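Aspartate aminotransferase, mitochondrial (Trypanosoma brucei brucei, PDB 4W5K) catalyses the pyridoxal-phosphate-dependent transfer of the amino group of aspartate to 2-oxoglutarate, yielding oxaloacetate and glutamate, and works as a homodimer. Local coordinates at the interface of chains A and B. Residues are numbered along the deposited sequence; one frame, centred on the assembly and turned at random. Chains: chain A/B, Aspartate aminotransferase, mitochondrial.

Contact 1: the interface of chains A and B. Residues chain A 60, 287, 291; chain B 47, 51, 248-249, 251-252.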
loop_
_atom_site.group_PDB
_atom_site.type_symbol
_atom_site.label_atom_id
_atom_site.label_comp_id
_atom_site.label_asym_id
_atom_site.label_seq_id
_atom_site.Cartn_x
_atom_site.Cartn_y
_atom_site.Cartn_z
ATOM N N MET A 60 9.159 -9.895 10.546
ATOM C CA MET A 60 8.775 -8.852 9.575
ATOM C C MET A 60 8.778 -9.392 8.137
ATOM O O MET A 60 8.788 -8.604 7.197
ATOM C CB MET A 60 9.716 -7.645 9.662
ATOM C CG MET A 60 9.726 -6.940 11.014
ATOM S SD MET A 60 10.803 -5.495 11.007
ATOM C CE MET A 60 10.553 -4.916 12.690
ATOM N N LEU A 287 1.956 -5.259 7.357
ATOM C CA LEU A 287 1.674 -6.122 8.499
ATOM C C LEU A 287 0.946 -5.498 9.679
ATOM O O LEU A 287 0.120 -6.173 10.306
ATOM C CB LEU A 287 2.986 -6.668 9.053
ATOM C CG LEU A 287 3.791 -7.608 8.156
ATOM C CD1 LEU A 287 5.192 -7.676 8.695
ATOM C CD2 LEU A 287 3.150 -9.001 8.118
ATOM N N TRP A 291 -1.947 -7.271 12.078
ATOM C CA TRP A 291 -1.580 -7.858 13.352
ATOM C C TRP A 291 -2.510 -7.405 14.471
ATOM O O TRP A 291 -3.015 -8.206 15.260
ATOM C CB TRP A 291 -0.165 -7.450 13.739
ATOM C CG TRP A 291 0.940 -8.207 13.097
ATOM C CD1 TRP A 291 0.887 -9.444 12.513
ATOM C CD2 TRP A 291 2.294 -7.760 13.003
ATOM N NE1 TRP A 291 2.162 -9.799 12.070
ATOM C CE2 TRP A 291 3.031 -8.776 12.362
ATOM C CE3 TRP A 291 2.955 -6.593 13.408
ATOM C CZ2 TRP A 291 4.406 -8.654 12.099
ATOM C CZ3 TRP A 291 4.319 -6.477 13.157
ATOM C CH2 TRP A 291 5.025 -7.502 12.509
ATOM N N VAL B 47 15.459 -9.481 12.624
ATOM C CA VAL B 47 15.098 -8.081 12.844
ATOM C C VAL B 47 16.363 -7.353 13.315
ATOM O O VAL B 47 16.977 -7.757 14.300
ATOM C CB VAL B 47 13.999 -7.942 13.898
ATOM C CG1 VAL B 47 13.686 -6.452 14.154
ATOM C CG2 VAL B 47 12.751 -8.683 13.429
ATOM N N VAL B 51 16.759 -1.398 14.090
ATOM C CA VAL B 51 15.306 -1.297 13.912
ATOM C C VAL B 51 14.592 -1.453 15.272
ATOM O O VAL B 51 13.667 -0.681 15.585
ATOM C CB VAL B 51 14.834 -2.321 12.891
ATOM C CG1 VAL B 51 13.296 -2.394 12.871
ATOM C CG2 VAL B 51 15.366 -1.904 11.521
ATOM N N GLY B 248 15.592 -4.848 6.661
ATOM C CA GLY B 248 14.782 -5.993 7.084
ATOM C C GLY B 248 13.290 -5.643 7.311
ATOM O O GLY B 248 12.633 -6.258 8.169
ATOM N N LEU B 249 12.790 -4.620 6.617
ATOM C CA LEU B 249 11.412 -4.127 6.814
ATOM C C LEU B 249 10.393 -4.714 5.828
ATOM O O LEU B 249 9.295 -4.150 5.675
ATOM C CB LEU B 249 11.366 -2.595 6.694
ATOM C CG LEU B 249 11.977 -1.828 7.880
ATOM C CD1 LEU B 249 12.121 -0.338 7.522
ATOM C CD2 LEU B 249 11.075 -2.010 9.104
ATOM N N GLY B 251 7.777 -6.791 5.243
ATOM C CA GLY B 251 6.323 -6.768 5.374
ATOM C C GLY B 251 5.717 -5.433 5.783
ATOM O O GLY B 251 4.486 -5.270 5.775
ATOM N N HIS B 252 6.557 -4.486 6.163
ATOM C CA HIS B 252 6.061 -3.146 6.506
ATOM C C HIS B 252 5.961 -2.218 5.280
ATOM O O HIS B 252 5.389 -1.129 5.381
ATOM C CB HIS B 252 6.920 -2.527 7.616
ATOM C CG HIS B 252 6.694 -3.153 8.949
ATOM N ND1 HIS B 252 5.452 -3.165 9.566
ATOM C CD2 HIS B 252 7.549 -3.767 9.800
ATOM C CE1 HIS B 252 5.559 -3.774 10.735
ATOM N NE2 HIS B 252 6.818 -4.149 10.901
#
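A:Met60 and the start of helix 287-297 in chain A grip the 3-10 turn 250-252 of chain B through two main-chain hydrogen bonds, part of the subunit interface of the homodimer. B:Gly251 N donates to A:Met60 O over 2.9 Å, and B:Gly251 O accepts from A:Leu287 N at 3.0 Å. One glycine is thus held at both its polar ends, and the first-turn amide of the helix gains a partner from the other subunit. Apolar contacts flank these bonds. The CD1 branch of A:Leu287 rests on B:Gly251 CA (3.6 Å), where no side chain intervenes. A:Met60 leaves its backbone with CG beside the N (chi1 -61°) and then runs fully extended, which brings its methyl up against two valines of chain B. A:Met60 CE meets B:Val51 CG1 tip to tip at 3.7 Å and B:Val47 CG1, approached at about a right angle, at 3.8 Å. Along the way A:Met60 SD lies level with the imidazole plane of B:His252, 3.9 Å from B:His252 CD2 at the ring edge. The opposite part of that imidazole crosses A:Trp291 at roughly a right angle, B:His252 CE1 lying 3.8 Å from A:Trp291 CZ3 on the benzo rim of the indole.

Contact 2: the interface of chains A and B. Residues chain A 101-102, 105, 134, 137, 281; chain B 105, 280-281.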
loop_
_atom_site.group_PDB
_atom_site.type_symbol
_atom_site.label_atom_id
_atom_site.label_comp_id
_atom_site.label_asym_id
_atom_site.label_seq_id
_atom_site.Cartn_x
_atom_site.Cartn_y
_atom_site.Cartn_z
ATOM N N THR A 101 -9.567 2.521 0.918
ATOM C CA THR A 101 -9.211 3.075 -0.386
ATOM C C THR A 101 -8.690 1.971 -1.279
ATOM O O THR A 101 -9.142 1.852 -2.424
ATOM C CB THR A 101 -8.163 4.197 -0.291
ATOM O OG1 THR A 101 -8.649 5.232 0.589
ATOM C CG2 THR A 101 -7.874 4.783 -1.675
ATOM N N GLY A 102 -7.758 1.174 -0.753
ATOM C CA GLY A 102 -7.219 0.040 -1.518
ATOM C C GLY A 102 -8.315 -0.946 -1.928
ATOM O O GLY A 102 -8.332 -1.462 -3.056
ATOM N N ARG A 105 -10.258 0.542 -4.862
ATOM C CA ARG A 105 -9.469 0.489 -6.096
ATOM C C ARG A 105 -9.306 -0.943 -6.623
ATOM O O ARG A 105 -9.558 -1.208 -7.821
ATOM C CB ARG A 105 -8.080 1.116 -5.880
ATOM C CG ARG A 105 -7.087 0.944 -7.056
ATOM C CD ARG A 105 -7.605 1.561 -8.358
ATOM N NE ARG A 105 -6.627 1.385 -9.436
ATOM C CZ ARG A 105 -5.641 2.240 -9.724
ATOM N NH1 ARG A 105 -5.498 3.351 -9.004
ATOM N NH2 ARG A 105 -4.808 1.985 -10.743
ATOM N N ILE A 134 -10.696 7.136 -8.059
ATOM C CA ILE A 134 -10.498 5.695 -7.849
ATOM C C ILE A 134 -11.130 4.915 -8.988
ATOM O O ILE A 134 -10.487 4.083 -9.634
ATOM C CB ILE A 134 -11.113 5.223 -6.516
ATOM C CG1 ILE A 134 -10.313 5.762 -5.315
ATOM C CG2 ILE A 134 -11.118 3.696 -6.425
ATOM C CD1 ILE A 134 -11.060 5.639 -3.961
ATOM N N LYS A 137 -9.647 5.497 -12.555
ATOM C CA LYS A 137 -8.410 4.719 -12.774
ATOM C C LYS A 137 -8.742 3.259 -13.114
ATOM O O LYS A 137 -8.024 2.619 -13.881
ATOM C CB LYS A 137 -7.500 4.786 -11.536
ATOM C CG LYS A 137 -6.823 6.144 -11.318
ATOM C CD LYS A 137 -5.893 6.459 -12.486
ATOM C CE LYS A 137 -5.220 7.821 -12.325
ATOM N NZ LYS A 137 -4.309 8.165 -13.466
ATOM N N MET A 281 0.861 -4.081 -8.181
ATOM C CA MET A 281 0.599 -2.752 -7.632
ATOM C C MET A 281 1.496 -2.460 -6.402
ATOM O O MET A 281 2.121 -1.406 -6.344
ATOM C CB MET A 281 -0.863 -2.598 -7.246
ATOM C CG MET A 281 -1.228 -1.153 -7.027
ATOM S SD MET A 281 -2.971 -0.928 -6.587
ATOM C CE MET A 281 -3.723 -1.387 -8.155
ATOM N N ARG B 105 5.820 0.571 -9.974
ATOM C CA ARG B 105 4.477 0.771 -10.550
ATOM C C ARG B 105 4.138 2.247 -10.773
ATOM O O ARG B 105 3.695 2.629 -11.860
ATOM C CB ARG B 105 3.427 0.112 -9.670
ATOM C CG ARG B 105 1.981 0.475 -10.034
ATOM C CD ARG B 105 1.671 -0.108 -11.422
ATOM N NE ARG B 105 0.253 0.097 -11.753
ATOM C CZ ARG B 105 -0.733 -0.741 -11.441
ATOM N NH1 ARG B 105 -0.460 -1.879 -10.818
ATOM N NH2 ARG B 105 -2.009 -0.421 -11.759
ATOM N N PRO B 280 -5.718 7.772 -5.804
ATOM C CA PRO B 280 -6.740 6.774 -6.170
ATOM C C PRO B 280 -6.229 5.330 -6.146
ATOM O O PRO B 280 -6.951 4.435 -6.560
ATOM C CB PRO B 280 -7.111 7.165 -7.594
ATOM C CG PRO B 280 -5.865 7.799 -8.146
ATOM C CD PRO B 280 -5.348 8.597 -6.976
ATOM N N MET B 281 -5.014 5.135 -5.653
ATOM C CA MET B 281 -4.458 3.798 -5.489
ATOM C C MET B 281 -4.642 3.332 -4.052
ATOM O O MET B 281 -5.151 2.236 -3.808
ATOM C CB MET B 281 -2.983 3.783 -5.865
ATOM C CG MET B 281 -2.590 2.556 -6.564
ATOM S SD MET B 281 -0.836 2.621 -7.040
ATOM C CE MET B 281 -0.945 2.943 -8.793
#
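Where helix 264-282 of chain B runs out, B:Pro280 (phi/psi -82°/8°) departs from helical geometry and presents its carbonyl to A:Arg105 on helix 99-110 of chain A. A:Arg105 bends at chi2, which brings its aliphatic part past that carbonyl and returns NH1 to it. A:Arg105 NH1 donates to B:Pro280 O at 3.0 Å. The bond is fairly straight at the hydrogen and the oxygen lies in the guanidinium plane, yet the donor stands above the carbonyl plane and so misses the lone pairs. A:Lys137 CB of the same chain lies over the rim of one face of the A:Arg105 guanidinium, 3.5 Å above its plane. The proline ring itself leans on helix 129-137: B:Pro280 CB sits 3.7 Å from A:Ile134 CA, and B:Pro280 CG lies 3.7 Å from A:Lys137 CG. Further in, the two Met281 chains run antiparallel and overlap near their sulfurs, with A:Met281 SD 3.5 Å from B:Met281 CG. B:Arg105 lays NH1 against A:Met281 CA at 3.5 Å. The two Arg105 guanidinium groups meet from either subunit with their planes 75° apart, NH2 of A:Arg105 being 3.8 Å from NH2 of B:Arg105, a proximity of like charge that the proline carbonyl may partly offset. The site braces the helix that begins at the cofactor-binding A:Gly99-A:Thr101 segment against the partner subunit, and so may link the cofactor pocket to dimer assembly.

Contact 3: the interface of chains A and B. Residues chain A 98, 253, 282, 285-286; chain B 98, 252-253, 282, 286.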
loop_
_atom_site.group_PDB
_atom_site.type_symbol
_atom_site.label_atom_id
_atom_site.label_comp_id
_atom_site.label_asym_id
_atom_site.label_seq_id
_atom_site.Cartn_x
_atom_site.Cartn_y
_atom_site.Cartn_z
ATOM N N LEU A 98 -5.064 -1.945 1.231
ATOM C CA LEU A 98 -4.514 -0.723 1.797
ATOM C C LEU A 98 -5.636 0.211 2.229
ATOM O O LEU A 98 -5.981 1.153 1.499
ATOM C CB LEU A 98 -3.611 -0.044 0.770
ATOM C CG LEU A 98 -2.426 -0.917 0.361
ATOM C CD1 LEU A 98 -1.670 -0.325 -0.808
ATOM C CD2 LEU A 98 -1.530 -1.013 1.575
ATOM N N ARG A 253 -2.816 1.855 7.267
ATOM C CA ARG A 253 -3.417 1.447 5.988
ATOM C C ARG A 253 -3.944 0.021 6.020
ATOM O O ARG A 253 -3.419 -0.872 5.326
ATOM C CB ARG A 253 -2.403 1.603 4.845
ATOM C CG ARG A 253 -1.656 2.951 4.807
ATOM C CD ARG A 253 -2.613 4.169 4.956
ATOM N NE ARG A 253 -3.548 4.275 3.829
ATOM C CZ ARG A 253 -4.874 4.272 3.945
ATOM N NH1 ARG A 253 -5.462 4.164 5.137
ATOM N NH2 ARG A 253 -5.635 4.362 2.848
ATOM N N TYR A 282 1.558 -3.393 -5.455
ATOM C CA TYR A 282 2.348 -3.174 -4.217
ATOM C C TYR A 282 2.878 -4.488 -3.622
ATOM O O TYR A 282 3.384 -4.492 -2.500
ATOM C CB TYR A 282 1.503 -2.400 -3.156
ATOM C CG TYR A 282 0.212 -3.067 -2.755
ATOM C CD1 TYR A 282 0.158 -3.981 -1.703
ATOM C CD2 TYR A 282 -0.979 -2.778 -3.442
ATOM C CE1 TYR A 282 -1.073 -4.580 -1.322
ATOM C CE2 TYR A 282 -2.170 -3.377 -3.084
ATOM C CZ TYR A 282 -2.203 -4.276 -2.051
ATOM O OH TYR A 282 -3.417 -4.829 -1.708
ATOM N N PRO A 285 0.594 -6.653 1.394
ATOM C CA PRO A 285 0.137 -5.532 2.225
ATOM C C PRO A 285 0.913 -5.397 3.552
ATOM O O PRO A 285 1.503 -6.347 4.033
ATOM C CB PRO A 285 -1.357 -5.872 2.457
ATOM C CG PRO A 285 -1.312 -7.409 2.582
ATOM C CD PRO A 285 -0.263 -7.845 1.551
ATOM N N PRO A 286 0.828 -4.214 4.181
ATOM C CA PRO A 286 1.565 -3.926 5.415
ATOM C C PRO A 286 1.019 -4.705 6.603
ATOM O O PRO A 286 -0.206 -4.799 6.840
ATOM C CB PRO A 286 1.391 -2.418 5.589
ATOM C CG PRO A 286 0.131 -2.058 4.803
ATOM C CD PRO A 286 0.106 -3.045 3.651
ATOM N N LEU B 98 4.976 1.941 -1.567
ATOM C CA LEU B 98 4.799 0.618 -0.980
ATOM C C LEU B 98 5.943 -0.287 -1.428
ATOM O O LEU B 98 5.816 -1.051 -2.406
ATOM C CB LEU B 98 3.452 0.008 -1.391
ATOM C CG LEU B 98 2.215 0.486 -0.588
ATOM C CD1 LEU B 98 2.227 -0.063 0.832
ATOM C CD2 LEU B 98 2.128 1.980 -0.538
ATOM N N HIS B 252 6.557 -4.486 6.163
ATOM C CA HIS B 252 6.061 -3.146 6.506
ATOM C C HIS B 252 5.961 -2.218 5.280
ATOM O O HIS B 252 5.389 -1.129 5.381
ATOM C CB HIS B 252 6.920 -2.527 7.616
ATOM C CG HIS B 252 6.694 -3.153 8.949
ATOM N ND1 HIS B 252 5.452 -3.165 9.566
ATOM C CD2 HIS B 252 7.549 -3.767 9.800
ATOM C CE1 HIS B 252 5.559 -3.774 10.735
ATOM N NE2 HIS B 252 6.818 -4.149 10.901
ATOM N N ARG B 253 6.460 -2.684 4.124
ATOM C CA ARG B 253 6.205 -2.072 2.821
ATOM C C ARG B 253 6.690 -0.630 2.706
ATOM O O ARG B 253 5.899 0.304 2.512
ATOM C CB ARG B 253 4.703 -2.127 2.469
ATOM C CG ARG B 253 4.044 -3.489 2.718
ATOM C CD ARG B 253 4.801 -4.647 2.052
ATOM N NE ARG B 253 4.926 -4.514 0.605
ATOM C CZ ARG B 253 6.090 -4.474 -0.062
ATOM N NH1 ARG B 253 7.269 -4.507 0.583
ATOM N NH2 ARG B 253 6.090 -4.377 -1.384
ATOM N N TYR B 282 -4.226 4.171 -3.099
ATOM C CA TYR B 282 -4.239 3.783 -1.683
ATOM C C TYR B 282 -4.257 4.984 -0.730
ATOM O O TYR B 282 -4.074 4.805 0.478
ATOM C CB TYR B 282 -3.032 2.886 -1.360
ATOM C CG TYR B 282 -1.701 3.494 -1.703
ATOM C CD1 TYR B 282 -1.043 4.340 -0.810
ATOM C CD2 TYR B 282 -1.082 3.207 -2.919
ATOM C CE1 TYR B 282 0.203 4.893 -1.118
ATOM C CE2 TYR B 282 0.145 3.767 -3.244
ATOM C CZ TYR B 282 0.785 4.608 -2.349
ATOM O OH TYR B 282 1.997 5.168 -2.693
ATOM N N PRO B 286 1.840 3.597 4.316
ATOM C CA PRO B 286 1.850 3.166 5.719
ATOM C C PRO B 286 3.005 3.756 6.538
ATOM O O PRO B 286 4.128 3.916 6.072
ATOM C CB PRO B 286 1.955 1.636 5.609
ATOM C CG PRO B 286 2.641 1.405 4.219
ATOM C CD PRO B 286 2.001 2.481 3.374
#
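This is the near-symmetric core of the homodimer of a class-I, fold-type-I aminotransferase, where each subunit braces the cofactor-binding arginine of the other. Arg253, which in this family binds the phosphate of pyridoxal 5'-phosphate, is reached by the partner's main chain: A:Arg253 NH2 donates to B:Tyr282 O, and B:Arg253 NH2 to A:Tyr282 O, both at 2.9 Å. In each bond the oxygen lies in the guanidinium plane at its edge, while the donor stands over the carbonyl plane. With CG beside the backbone N (chi1 -48° in A), A:Arg253 CG packs 3.6 Å from B:Pro286 CA, and bends at chi2 and chi3 then turn the guanidinium to the tyrosine carbonyl. The two Pro286 rings cross at about a right angle near the two-fold axis, 4.1 Å apart between A:Pro286 CB and B:Pro286 CB. Both copies of Leu98 meet tip to tip, A:Leu98 CD2 to B:Leu98 CD1 at 3.9 Å, but their ends turn differently (chi2 171° in A, -71° in B). Both leucines set CB against the partner's Tyr282 CB; in A the CD1 branch comes nearer still, A:Leu98 CD1 lying 3.5 Å from B:Tyr282 CB. A methyl of each leucine lies over the rim of one face of its own subunit's Tyr282 ring.

Contact 4: the interface of chains A and B. Residues chain A 62, 279, 281-284; chain B 101, 253.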
loop_
_atom_site.group_PDB
_atom_site.type_symbol
_atom_site.label_atom_id
_atom_site.label_comp_id
_atom_site.label_asym_id
_atom_site.label_seq_id
_atom_site.Cartn_x
_atom_site.Cartn_y
_atom_site.Cartn_z
ATOM N N TYR A 62 7.427 -10.824 4.598
ATOM C CA TYR A 62 6.248 -10.451 3.819
ATOM C C TYR A 62 5.019 -11.251 4.225
ATOM O O TYR A 62 5.119 -12.467 4.443
ATOM C CB TYR A 62 6.507 -10.714 2.346
ATOM C CG TYR A 62 7.599 -9.919 1.695
ATOM C CD1 TYR A 62 7.467 -8.546 1.511
ATOM C CD2 TYR A 62 8.733 -10.553 1.203
ATOM C CE1 TYR A 62 8.441 -7.827 0.860
ATOM C CE2 TYR A 62 9.721 -9.843 0.542
ATOM C CZ TYR A 62 9.555 -8.479 0.363
ATOM O OH TYR A 62 10.521 -7.790 -0.330
ATOM N N ARG A 279 -0.248 -7.993 -6.805
ATOM C CA ARG A 279 1.188 -8.190 -6.927
ATOM C C ARG A 279 1.892 -7.092 -7.757
ATOM O O ARG A 279 2.906 -6.549 -7.304
ATOM C CB ARG A 279 1.487 -9.574 -7.504
ATOM C CG ARG A 279 2.950 -9.890 -7.499
ATOM C CD ARG A 279 3.231 -11.337 -7.901
ATOM N NE ARG A 279 2.625 -12.300 -6.978
ATOM C CZ ARG A 279 1.531 -13.010 -7.248
ATOM N NH1 ARG A 279 0.921 -12.873 -8.422
ATOM N NH2 ARG A 279 1.049 -13.869 -6.355
ATOM N N MET A 281 0.861 -4.081 -8.181
ATOM C CA MET A 281 0.599 -2.752 -7.632
ATOM C C MET A 281 1.496 -2.460 -6.402
ATOM O O MET A 281 2.121 -1.406 -6.344
ATOM C CB MET A 281 -0.863 -2.598 -7.246
ATOM C CG MET A 281 -1.228 -1.153 -7.027
ATOM S SD MET A 281 -2.971 -0.928 -6.587
ATOM C CE MET A 281 -3.723 -1.387 -8.155
ATOM N N TYR A 282 1.558 -3.393 -5.455
ATOM C CA TYR A 282 2.348 -3.174 -4.217
ATOM C C TYR A 282 2.878 -4.488 -3.622
ATOM O O TYR A 282 3.384 -4.492 -2.500
ATOM C CB TYR A 282 1.503 -2.400 -3.156
ATOM C CG TYR A 282 0.212 -3.067 -2.755
ATOM C CD1 TYR A 282 0.158 -3.981 -1.703
ATOM C CD2 TYR A 282 -0.979 -2.778 -3.442
ATOM C CE1 TYR A 282 -1.073 -4.580 -1.322
ATOM C CE2 TYR A 282 -2.170 -3.377 -3.084
ATOM C CZ TYR A 282 -2.203 -4.276 -2.051
ATOM O OH TYR A 282 -3.417 -4.829 -1.708
ATOM N N SER A 283 2.752 -5.580 -4.371
ATOM C CA SER A 283 3.311 -6.904 -4.014
ATOM C C SER A 283 2.557 -7.621 -2.898
ATOM O O SER A 283 2.100 -8.752 -3.086
ATOM C CB SER A 283 4.806 -6.801 -3.629
ATOM O OG SER A 283 5.433 -8.059 -3.759
ATOM N N ASN A 284 2.446 -6.978 -1.729
ATOM C CA ASN A 284 1.771 -7.565 -0.575
ATOM C C ASN A 284 1.565 -6.468 0.491
ATOM O O ASN A 284 2.184 -5.417 0.414
ATOM C CB ASN A 284 2.567 -8.770 -0.049
ATOM C CG ASN A 284 4.038 -8.463 0.103
ATOM O OD1 ASN A 284 4.400 -7.646 0.928
ATOM N ND2 ASN A 284 4.885 -9.081 -0.732
ATOM N N THR B 101 8.368 -2.155 -5.051
ATOM C CA THR B 101 7.291 -2.539 -5.993
ATOM C C THR B 101 6.433 -1.323 -6.315
ATOM O O THR B 101 6.170 -1.012 -7.473
ATOM C CB THR B 101 6.417 -3.649 -5.433
ATOM O OG1 THR B 101 7.240 -4.804 -5.150
ATOM C CG2 THR B 101 5.326 -4.049 -6.441
ATOM N N ARG B 253 6.460 -2.684 4.124
ATOM C CA ARG B 253 6.205 -2.072 2.821
ATOM C C ARG B 253 6.690 -0.630 2.706
ATOM O O ARG B 253 5.899 0.304 2.512
ATOM C CB ARG B 253 4.703 -2.127 2.469
ATOM C CG ARG B 253 4.044 -3.489 2.718
ATOM C CD ARG B 253 4.801 -4.647 2.052
ATOM N NE ARG B 253 4.926 -4.514 0.605
ATOM C CZ ARG B 253 6.090 -4.474 -0.062
ATOM N NH1 ARG B 253 7.269 -4.507 0.583
ATOM N NH2 ARG B 253 6.090 -4.377 -1.384
#
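B:Arg253 and A:Asn284 make the close part of this edge of the cofactor pocket, where segment 282-284 of chain A wraps the arginine of chain B. Besides the bond of its NH2 to the tyrosine carbonyl, B:Arg253 directs NE to A:Asn284 O at 2.9 Å, a weak, bent hydrogen bond. The A:Asn284 side chain runs across B:Arg253 at about a right angle, with the amide and guanidinium planes inclined by 46°. A:Asn284 OD1 is 3.2 Å from B:Arg253 NE, but the N-H points elsewhere and no bond forms; chi1 of 48°, with CG between backbone N and carbonyl carbon, turns the amide toward the arginine. B:Thr101 packs beside it: OG1 comes 3.5 Å from A:Ser283 CB, and the CG2 methyl, anti to the backbone N, reaches the main chain ending helix 264-282, 3.6 Å from A:Arg279 O. The rest is looser. A:Met281 and A:Arg279 bury little surface here, and A:Tyr62 barely grazes the arginine. A:Tyr62 and B:Thr101 both belong to the cofactor site, which is thus assembled from two chains, as is usual in this family. The tyrosine ring stands steeply to the guanidinium, at 77°, and B:Arg253 NH1 lies in the ring plane at its edge, 3.5 Å from A:Tyr62 CE1.

The four contacts lie along one dimer interface. Contact 3 and contact 4 are nearest, about 7 Å between the centres of their C-alpha atoms, and share A:Tyr282 and B:Arg253. Contact 1 lies about 11 Å from contact 3, joined to it by B:His252, and about 23 Å from contact 2, the widest separation. Contact 2 is about 13 Å from contact 4, with A:Met281 in common. The end of helix 264-282 serves contacts 2, 3 and 4, and the segment after it leads to helix 287-297 in contact 1. Because B:Arg253 lies in the cofactor site and in contacts 3 and 4, dimer formation and cofactor-site shape may be coupled.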